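Esterase (Pelagibacterium halotolerans, PDB 5DWD) probably hydrolyses carboxylic ester bonds, as a carboxylesterase of the alpha/beta-hydrolase superfamily. Local coordinates at residues Val45-Arg55 with Val74-Asn85; Ile159-Val167 with Ile185-Val193. All coordinates share one frame; numbering follows the deposited sequence.

Contact 1 (Val45-Arg55 with Val74-Asn85); sequences VLLHGYGSDGR and VAPNAPHVCGGN
The sulfur of Cys82 sits over one face of the Tyr50 ring, 3.5 Å from SG to the ring centroid, a sulfur-aromatic contact in which the polarisable thiol lies on the pi cloud, displaced toward CZ and CE2. The His48 ring is met at its edge by Asn77 CA and by the backbone of Ala78, while Ser52 C and Asp53 CA of its own loop lie over one face. Both ring nitrogens work: ND1 donates to Gly49 O, lying in the ring plane, and NE2 accepts from Ala78 N at 2.9 Å, which fixes the ring's rotation and implies the ND1-H tautomer. Its CG stands between the backbone N and the carbonyl carbon (chi1 69°), bringing the imidazole back over the type II turn Gly49-Ser52. In this alpha/beta-hydrolase sheet, strands 42-47 and 71-74 run parallel, and Leu46 N donates to Val74 O at 2.8 Å near their C-terminal ends. Beyond that bond the chains part, and a water takes over, bridging Leu46 O, His48 N and Pro76 O. Pro76 packs its ring carbon CG against Leu47 CD2 at 4.0 Å. Gly54 opens helix 54-65 close against Ala75, its CA-H directed at Ala75 O with no side chain between; its N donates to Asn77 OD1 at 2.8 Å. Asp53, the N-cap, turns its OD1 to Asp56 N. Glycine also suits position 51, whose phi is positive; Gly51 O receives Asn85 ND2 at 2.9 Å, on a lone pair. Tyr50, Gly84 and Asn85 line the pocket that holds a polyethylene glycol fragment.

Contact 2 (Ile159-Val167 with Ile185-Val193); sequences IIAFSGLIV and IHGDLDDVV
Ile185 and Phe162 stand side by side on one face of the sheet, and Ile185 has the most surface buried here. A branched aliphatic residue fits because two branches can lie against the ring: Ile185 CD1 reaches Phe162 CE1 at 3.5 Å, and CG2 lies near Phe162 CD1. Helix 226-239 covers this pair through Ala232. The two backbones are joined by Ile185 N to Ala161 O at 3.0 Å and by Ser163 N to Ile185 O at 2.8 Å. This is the parallel pairing of the beta-alpha-beta unit formed by strand 158-162, helix 169-175 and strand 182-187. At the C-terminal end of strand 158-162 Ser163 is also heavily buried. Its positive phi (59°) turns the chain out of the strand; its CA lies over the centre of the His186 ring, 3.6 Å from the centroid, in a CH-pi contact. The imidazole is held by both nitrogens: NE2 donates to Val193 O, and ND1 is bonded to Ser198 OG. Ser163 OG, anti to the carbonyl carbon (chi1 -46°), gives its proton to a water; that water also accepts from Gly187 N and donates to Asp190 OD2. Small and polar, serine thus reaches the carboxylate indirectly. Asp190 OD1 accepts from Val192 N in an Asx turn and from Val193 N, an Asx motif, while OD2 is bonded to His222 ND1, consistent with a Ser139-His222-Asp190 catalytic triad. Val193 packs its CB on Ser163 O at 3.8 Å, a buried carbonyl oxygen without a hydrogen-bonding partner; its CG1 lies near Gly164 O and meets Leu165 CD2 at 4.0 Å.

Both contacts join parallel strands of the same sheet and the loops that leave their C-terminal ends, with centres about 17 Å apart and nearest atoms about 7 Å apart. They share no strand: contact 1 pairs 42-47 with 71-74, contact 2 pairs 158-162 with 182-187, and strand 133-138 runs between the two pairs. Contact 2 is almost wholly buried, whereas contact 1 passes from a buried strand end to exposed residues around Gly83 and Gly84. Both use a histidine ring, hydrogen-bonded at its edge across contact 1 and met over its face in contact 2; contact 1 adds a sulfur-aromatic pair, contact 2 a water-linked carboxylate. Both supply residues to the glycol-binding pocket.

Contact 1 (Val45-Arg55 with Val74-Asn85)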
loop_
_atom_site.group_PDB
_atom_site.type_symbol
_atom_site.label_atom_id
_atom_site.label_comp_id
_atom_site.label_asym_id
_atom_site.label_seq_id
_atom_site.Cartn_x
_atom_site.Cartn_y
_atom_site.Cartn_z
ATOM N N VAL B 45 2.705 -17.308 4.616
ATOM C CA VAL B 45 1.604 -18.236 4.801
ATOM C C VAL B 45 1.252 -18.754 3.400
ATOM O O VAL B 45 0.980 -17.956 2.492
ATOM C CB VAL B 45 0.397 -17.528 5.415
ATOM C CG1 VAL B 45 -0.771 -18.417 5.537
ATOM C CG2 VAL B 45 0.791 -16.987 6.812
ATOM N N LEU B 46 1.201 -20.062 3.287
ATOM C CA LEU B 46 0.956 -20.720 2.004
ATOM C C LEU B 46 -0.376 -21.401 2.019
ATOM O O LEU B 46 -0.613 -22.220 2.850
ATOM C CB LEU B 46 2.031 -21.820 1.780
ATOM C CG LEU B 46 3.464 -21.339 1.809
ATOM C CD1 LEU B 46 4.434 -22.425 2.225
ATOM C CD2 LEU B 46 3.866 -20.801 0.436
ATOM N N LEU B 47 -1.232 -21.101 1.031
ATOM C CA LEU B 47 -2.626 -21.577 0.995
ATOM C C LEU B 47 -2.792 -22.525 -0.197
ATOM O O LEU B 47 -2.694 -22.088 -1.387
ATOM C CB LEU B 47 -3.610 -20.427 0.925
ATOM C CG LEU B 47 -3.492 -19.311 1.980
ATOM C CD1 LEU B 47 -4.577 -18.263 1.736
ATOM C CD2 LEU B 47 -3.635 -19.938 3.373
ATOM N N HIS B 48 -3.104 -23.772 0.136
ATOM C CA HIS B 48 -3.298 -24.830 -0.921
ATOM C C HIS B 48 -4.583 -24.707 -1.732
ATOM O O HIS B 48 -5.531 -23.974 -1.367
ATOM C CB HIS B 48 -3.155 -26.216 -0.314
ATOM C CG HIS B 48 -4.260 -26.580 0.613
ATOM N ND1 HIS B 48 -5.518 -26.912 0.147
ATOM C CD2 HIS B 48 -4.343 -26.607 1.971
ATOM C CE1 HIS B 48 -6.308 -27.213 1.164
ATOM N NE2 HIS B 48 -5.642 -26.974 2.283
ATOM N N GLY B 49 -4.618 -25.452 -2.846
ATOM C CA GLY B 49 -5.784 -25.485 -3.702
ATOM C C GLY B 49 -6.798 -26.525 -3.298
ATOM O O GLY B 49 -6.612 -27.328 -2.371
ATOM N N TYR B 50 -7.900 -26.565 -4.057
ATOM C CA TYR B 50 -8.962 -27.495 -3.806
ATOM C C TYR B 50 -8.501 -28.913 -3.996
ATOM O O TYR B 50 -7.892 -29.252 -5.006
ATOM C CB TYR B 50 -10.105 -27.217 -4.797
ATOM C CG TYR B 50 -11.309 -28.116 -4.700
ATOM C CD1 TYR B 50 -12.393 -27.779 -3.784
ATOM C CD2 TYR B 50 -11.446 -29.226 -5.458
ATOM C CE1 TYR B 50 -13.517 -28.610 -3.697
ATOM C CE2 TYR B 50 -12.627 -30.051 -5.383
ATOM C CZ TYR B 50 -13.614 -29.742 -4.489
ATOM O OH TYR B 50 -14.764 -30.558 -4.411
ATOM N N GLY B 51 -8.644 -29.729 -2.952
ATOM C CA GLY B 51 -8.262 -31.104 -2.939
ATOM C C GLY B 51 -6.818 -31.397 -2.574
ATOM O O GLY B 51 -6.446 -32.573 -2.558
ATOM N N SER B 52 -6.105 -30.331 -2.170
ATOM C CA SER B 52 -4.703 -30.416 -1.756
ATOM C C SER B 52 -4.646 -30.300 -0.253
ATOM O O SER B 52 -5.651 -30.577 0.402
ATOM C CB SER B 52 -3.922 -29.375 -2.536
ATOM O OG SER B 52 -2.561 -29.321 -2.189
ATOM N N ASP B 53 -3.474 -29.955 0.268
ATOM C CA ASP B 53 -3.275 -29.864 1.700
ATOM C C ASP B 53 -2.026 -29.057 1.990
ATOM O O ASP B 53 -1.276 -28.698 1.090
ATOM C CB ASP B 53 -3.229 -31.239 2.370
ATOM C CG ASP B 53 -2.050 -32.065 2.054
ATOM O OD1 ASP B 53 -1.072 -31.718 1.417
ATOM O OD2 ASP B 53 -2.087 -33.289 2.405
ATOM N N GLY B 54 -1.825 -28.738 3.258
ATOM C CA GLY B 54 -0.650 -27.991 3.599
ATOM C C GLY B 54 0.678 -28.687 3.353
ATOM O O GLY B 54 1.647 -28.002 3.006
ATOM N N ARG B 55 0.742 -30.009 3.531
ATOM C CA ARG B 55 1.869 -30.781 3.260
ATOM C C ARG B 55 2.362 -30.620 1.830
ATOM O O ARG B 55 3.566 -30.574 1.528
ATOM C CB ARG B 55 1.579 -32.231 3.632
ATOM C CG ARG B 55 2.648 -33.221 3.286
ATOM C CD ARG B 55 2.145 -34.637 3.578
ATOM N NE ARG B 55 3.029 -35.639 3.002
ATOM C CZ ARG B 55 4.212 -36.020 3.492
ATOM N NH1 ARG B 55 4.726 -35.489 4.613
ATOM N NH2 ARG B 55 4.906 -36.957 2.839
ATOM N N VAL B 74 4.375 -21.254 6.890
ATOM C CA VAL B 74 3.288 -21.988 7.504
ATOM C C VAL B 74 2.334 -22.355 6.359
ATOM O O VAL B 74 2.061 -21.452 5.565
ATOM C CB VAL B 74 2.535 -21.133 8.508
ATOM C CG1 VAL B 74 1.395 -21.878 9.138
ATOM C CG2 VAL B 74 3.470 -20.705 9.648
ATOM N N ALA B 75 1.835 -23.592 6.353
ATOM C CA ALA B 75 0.858 -24.024 5.300
ATOM C C ALA B 75 -0.339 -24.717 5.971
ATOM O O ALA B 75 -0.299 -25.933 6.158
ATOM C CB ALA B 75 1.520 -25.001 4.374
ATOM N N PRO B 76 -1.390 -23.953 6.316
ATOM C CA PRO B 76 -2.540 -24.576 6.981
ATOM C C PRO B 76 -3.344 -25.448 6.090
ATOM O O PRO B 76 -3.488 -25.167 4.876
ATOM C CB PRO B 76 -3.367 -23.408 7.435
ATOM C CG PRO B 76 -2.939 -22.287 6.538
ATOM C CD PRO B 76 -1.528 -22.510 6.201
ATOM N N ASN B 77 -3.835 -26.530 6.676
ATOM C CA ASN B 77 -4.881 -27.279 5.985
ATOM C C ASN B 77 -6.175 -26.454 6.006
ATOM O O ASN B 77 -6.530 -25.895 7.037
ATOM C CB ASN B 77 -5.123 -28.618 6.627
ATOM C CG ASN B 77 -3.934 -29.507 6.590
ATOM O OD1 ASN B 77 -3.244 -29.658 5.540
ATOM N ND2 ASN B 77 -3.701 -30.213 7.714
ATOM N N ALA B 78 -6.913 -26.406 4.880
ATOM C CA ALA B 78 -8.176 -25.754 4.827
ATOM C C ALA B 78 -9.153 -26.487 5.782
ATOM O O ALA B 78 -8.924 -27.636 6.132
ATOM C CB ALA B 78 -8.677 -25.770 3.391
ATOM N N PRO B 79 -10.237 -25.798 6.148
ATOM C CA PRO B 79 -11.006 -26.239 7.247
ATOM C C PRO B 79 -11.953 -27.415 7.008
ATOM O O PRO B 79 -12.519 -27.943 7.944
ATOM C CB PRO B 79 -11.804 -24.979 7.618
ATOM C CG PRO B 79 -11.818 -24.125 6.403
ATOM C CD PRO B 79 -10.502 -24.394 5.793
ATOM N N HIS B 80 -12.159 -27.806 5.778
ATOM C CA HIS B 80 -13.111 -28.854 5.466
ATOM C C HIS B 80 -12.466 -29.930 4.619
ATOM O O HIS B 80 -11.650 -29.640 3.728
ATOM C CB HIS B 80 -14.170 -28.218 4.604
ATOM C CG HIS B 80 -14.768 -26.972 5.175
ATOM N ND1 HIS B 80 -15.621 -26.984 6.260
ATOM C CD2 HIS B 80 -14.633 -25.669 4.814
ATOM C CE1 HIS B 80 -15.987 -25.742 6.547
ATOM N NE2 HIS B 80 -15.410 -24.929 5.678
ATOM N N VAL B 81 -12.881 -31.180 4.786
ATOM C CA VAL B 81 -12.492 -32.233 3.856
ATOM C C VAL B 81 -13.027 -31.891 2.484
ATOM O O VAL B 81 -14.165 -31.401 2.286
ATOM C CB VAL B 81 -13.018 -33.606 4.332
ATOM C CG1 VAL B 81 -12.800 -34.706 3.320
ATOM C CG2 VAL B 81 -12.395 -33.954 5.686
ATOM N N CYS B 82 -12.210 -32.163 1.481
ATOM C CA CYS B 82 -12.584 -31.870 0.113
ATOM C C CYS B 82 -13.670 -32.818 -0.388
ATOM O O CYS B 82 -13.499 -34.053 -0.329
ATOM C CB CYS B 82 -11.374 -31.985 -0.798
ATOM S SG CYS B 82 -11.743 -31.724 -2.551
ATOM N N GLY B 83 -14.780 -32.254 -0.843
ATOM C CA GLY B 83 -15.901 -33.122 -1.313
ATOM C C GLY B 83 -15.562 -34.088 -2.439
ATOM O O GLY B 83 -16.209 -35.183 -2.537
ATOM N N GLY B 84 -14.551 -33.740 -3.248
ATOM C CA GLY B 84 -14.107 -34.505 -4.388
ATOM C C GLY B 84 -12.909 -35.385 -4.121
ATOM O O GLY B 84 -12.610 -36.262 -4.925
ATOM N N ASN B 85 -12.239 -35.200 -2.983
ATOM C CA ASN B 85 -11.028 -35.939 -2.681
ATOM C C ASN B 85 -10.946 -36.063 -1.184
ATOM O O ASN B 85 -10.431 -35.130 -0.497
ATOM C CB ASN B 85 -9.710 -35.296 -3.228
ATOM C CG ASN B 85 -8.478 -35.989 -2.703
ATOM O OD1 ASN B 85 -8.550 -37.158 -2.318
ATOM N ND2 ASN B 85 -7.331 -35.303 -2.690
HETATM O O HOH W 1 -2.000 -24.548 2.636
HETATM O O HOH W 2 -1.258 -31.379 5.337
#

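Contact 2 (Ile159-Val167 with Ile185-Val193)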
loop_
_atom_site.group_PDB
_atom_site.type_symbol
_atom_site.label_atom_id
_atom_site.label_comp_id
_atom_site.label_asym_id
_atom_site.label_seq_id
_atom_site.Cartn_x
_atom_site.Cartn_y
_atom_site.Cartn_z
ATOM N N ILE B 159 0.834 -9.909 -1.362
ATOM C CA ILE B 159 0.130 -11.138 -1.685
ATOM C C ILE B 159 0.744 -11.684 -3.004
ATOM O O ILE B 159 0.934 -10.939 -3.933
ATOM C CB ILE B 159 -1.401 -10.884 -1.864
ATOM C CG1 ILE B 159 -1.969 -10.243 -0.595
ATOM C CG2 ILE B 159 -2.145 -12.096 -2.358
ATOM C CD1 ILE B 159 -3.372 -9.793 -0.716
ATOM N N ILE B 160 0.910 -13.002 -3.051
ATOM C CA ILE B 160 1.294 -13.728 -4.245
ATOM C C ILE B 160 0.166 -14.725 -4.576
ATOM O O ILE B 160 -0.129 -15.605 -3.767
ATOM C CB ILE B 160 2.639 -14.445 -4.189
ATOM C CG1 ILE B 160 3.706 -13.448 -3.811
ATOM C CG2 ILE B 160 2.881 -15.064 -5.587
ATOM C CD1 ILE B 160 5.089 -14.035 -3.683
ATOM N N ALA B 161 -0.480 -14.519 -5.725
ATOM C CA ALA B 161 -1.592 -15.363 -6.164
ATOM C C ALA B 161 -1.221 -16.127 -7.399
ATOM O O ALA B 161 -1.165 -15.536 -8.468
ATOM C CB ALA B 161 -2.816 -14.503 -6.405
ATOM N N PHE B 162 -1.012 -17.414 -7.239
ATOM C CA PHE B 162 -0.740 -18.307 -8.362
ATOM C C PHE B 162 -2.049 -18.937 -8.875
ATOM O O PHE B 162 -2.761 -19.633 -8.149
ATOM C CB PHE B 162 0.121 -19.481 -7.985
ATOM C CG PHE B 162 1.539 -19.122 -7.572
ATOM C CD1 PHE B 162 2.526 -19.074 -8.523
ATOM C CD2 PHE B 162 1.900 -19.001 -6.239
ATOM C CE1 PHE B 162 3.857 -18.798 -8.146
ATOM C CE2 PHE B 162 3.202 -18.753 -5.870
ATOM C CZ PHE B 162 4.205 -18.688 -6.820
ATOM N N SER B 163 -2.379 -18.663 -10.114
ATOM C CA SER B 163 -3.497 -19.353 -10.800
ATOM C C SER B 163 -4.869 -19.221 -10.148
ATOM O O SER B 163 -5.609 -20.171 -10.089
ATOM C CB SER B 163 -3.167 -20.830 -11.040
ATOM O OG SER B 163 -1.817 -20.951 -11.584
ATOM N N GLY B 164 -5.172 -17.984 -9.741
ATOM C CA GLY B 164 -6.367 -17.586 -9.092
ATOM C C GLY B 164 -7.134 -16.566 -9.892
ATOM O O GLY B 164 -7.037 -16.491 -11.110
ATOM N N LEU B 165 -7.993 -15.821 -9.192
ATOM C CA LEU B 165 -8.846 -14.782 -9.763
ATOM C C LEU B 165 -9.447 -14.031 -8.561
ATOM O O LEU B 165 -9.290 -14.451 -7.450
ATOM C CB LEU B 165 -9.928 -15.389 -10.669
ATOM C CG LEU B 165 -10.745 -16.552 -10.131
ATOM C CD1 LEU B 165 -11.805 -16.141 -9.104
ATOM C CD2 LEU B 165 -11.426 -17.292 -11.276
ATOM N N ILE B 166 -10.175 -12.948 -8.864
ATOM C CA ILE B 166 -10.914 -12.156 -7.883
ATOM C C ILE B 166 -12.307 -12.702 -7.793
ATOM O O ILE B 166 -13.047 -12.650 -8.811
ATOM C CB ILE B 166 -10.938 -10.685 -8.191
ATOM C CG1 ILE B 166 -9.569 -10.087 -8.158
ATOM C CG2 ILE B 166 -11.743 -9.956 -7.127
ATOM C CD1 ILE B 166 -9.476 -8.680 -8.768
ATOM N N VAL B 167 -12.671 -13.264 -6.639
ATOM C CA VAL B 167 -14.053 -13.679 -6.385
ATOM C C VAL B 167 -14.800 -12.386 -5.943
ATOM O O VAL B 167 -14.382 -11.693 -5.029
ATOM C CB VAL B 167 -14.155 -14.739 -5.255
ATOM C CG1 VAL B 167 -15.618 -15.037 -4.853
ATOM C CG2 VAL B 167 -13.481 -16.027 -5.707
ATOM N N ILE B 185 0.390 -14.635 -10.895
ATOM C CA ILE B 185 1.161 -15.509 -11.750
ATOM C C ILE B 185 0.230 -16.547 -12.259
ATOM O O ILE B 185 -0.475 -17.192 -11.460
ATOM C CB ILE B 185 2.274 -16.201 -10.928
ATOM C CG1 ILE B 185 3.268 -15.119 -10.468
ATOM C CG2 ILE B 185 2.968 -17.282 -11.776
ATOM C CD1 ILE B 185 4.311 -15.604 -9.591
ATOM N N HIS B 186 0.218 -16.793 -13.600
ATOM C CA HIS B 186 -0.805 -17.669 -14.143
ATOM C C HIS B 186 -0.303 -18.302 -15.442
ATOM O O HIS B 186 0.280 -17.603 -16.203
ATOM C CB HIS B 186 -2.102 -16.825 -14.368
ATOM C CG HIS B 186 -3.382 -17.592 -14.296
ATOM N ND1 HIS B 186 -4.420 -17.158 -13.520
ATOM C CD2 HIS B 186 -3.782 -18.799 -14.790
ATOM C CE1 HIS B 186 -5.429 -17.990 -13.600
ATOM N NE2 HIS B 186 -5.070 -19.018 -14.333
ATOM N N GLY B 187 -0.589 -19.570 -15.653
ATOM C CA GLY B 187 -0.239 -20.276 -16.918
ATOM C C GLY B 187 -1.228 -20.060 -18.014
ATOM O O GLY B 187 -2.429 -20.067 -17.809
ATOM N N ASP B 188 -0.723 -19.798 -19.227
ATOM C CA ASP B 188 -1.703 -19.521 -20.286
ATOM C C ASP B 188 -2.398 -20.678 -20.892
ATOM O O ASP B 188 -3.402 -20.439 -21.518
ATOM C CB ASP B 188 -1.158 -18.674 -21.415
ATOM C CG ASP B 188 0.013 -19.226 -22.032
ATOM O OD1 ASP B 188 0.373 -20.383 -21.817
ATOM O OD2 ASP B 188 0.581 -18.435 -22.843
ATOM N N LEU B 189 -1.932 -21.886 -20.653
ATOM C CA LEU B 189 -2.617 -23.095 -21.065
ATOM C C LEU B 189 -3.536 -23.691 -19.989
ATOM O O LEU B 189 -4.007 -24.788 -20.125
ATOM C CB LEU B 189 -1.571 -24.130 -21.491
ATOM C CG LEU B 189 -0.600 -23.762 -22.631
ATOM C CD1 LEU B 189 0.270 -24.997 -22.883
ATOM C CD2 LEU B 189 -1.386 -23.334 -23.845
ATOM N N ASP B 190 -3.834 -22.918 -18.949
ATOM C CA ASP B 190 -4.641 -23.451 -17.873
ATOM C C ASP B 190 -6.080 -23.600 -18.260
ATOM O O ASP B 190 -6.693 -22.601 -18.598
ATOM C CB ASP B 190 -4.518 -22.435 -16.729
ATOM C CG ASP B 190 -5.041 -22.951 -15.399
ATOM O OD1 ASP B 190 -5.956 -23.775 -15.350
ATOM O OD2 ASP B 190 -4.508 -22.454 -14.368
ATOM N N ASP B 191 -6.619 -24.817 -18.221
ATOM C CA ASP B 191 -8.019 -25.045 -18.530
ATOM C C ASP B 191 -8.852 -25.307 -17.310
ATOM O O ASP B 191 -10.029 -25.585 -17.397
ATOM C CB ASP B 191 -8.147 -26.249 -19.472
ATOM C CG ASP B 191 -7.961 -25.875 -20.900
ATOM O OD1 ASP B 191 -8.357 -24.748 -21.320
ATOM O OD2 ASP B 191 -7.452 -26.762 -21.627
ATOM N N VAL B 192 -8.247 -25.203 -16.130
ATOM C CA VAL B 192 -8.938 -25.436 -14.904
ATOM C C VAL B 192 -9.447 -24.121 -14.335
ATOM O O VAL B 192 -10.630 -23.986 -14.046
ATOM C CB VAL B 192 -7.994 -26.130 -13.880
ATOM C CG1 VAL B 192 -8.693 -26.365 -12.568
ATOM C CG2 VAL B 192 -7.525 -27.477 -14.493
ATOM N N VAL B 193 -8.546 -23.160 -14.169
ATOM C CA VAL B 193 -8.878 -21.771 -13.909
ATOM C C VAL B 193 -8.236 -21.034 -15.055
ATOM O O VAL B 193 -7.040 -20.794 -15.106
ATOM C CB VAL B 193 -8.262 -21.250 -12.614
ATOM C CG1 VAL B 193 -8.575 -19.770 -12.466
ATOM C CG2 VAL B 193 -8.780 -22.053 -11.437
HETATM O O HOH W 3 -1.956 -21.606 -14.129
#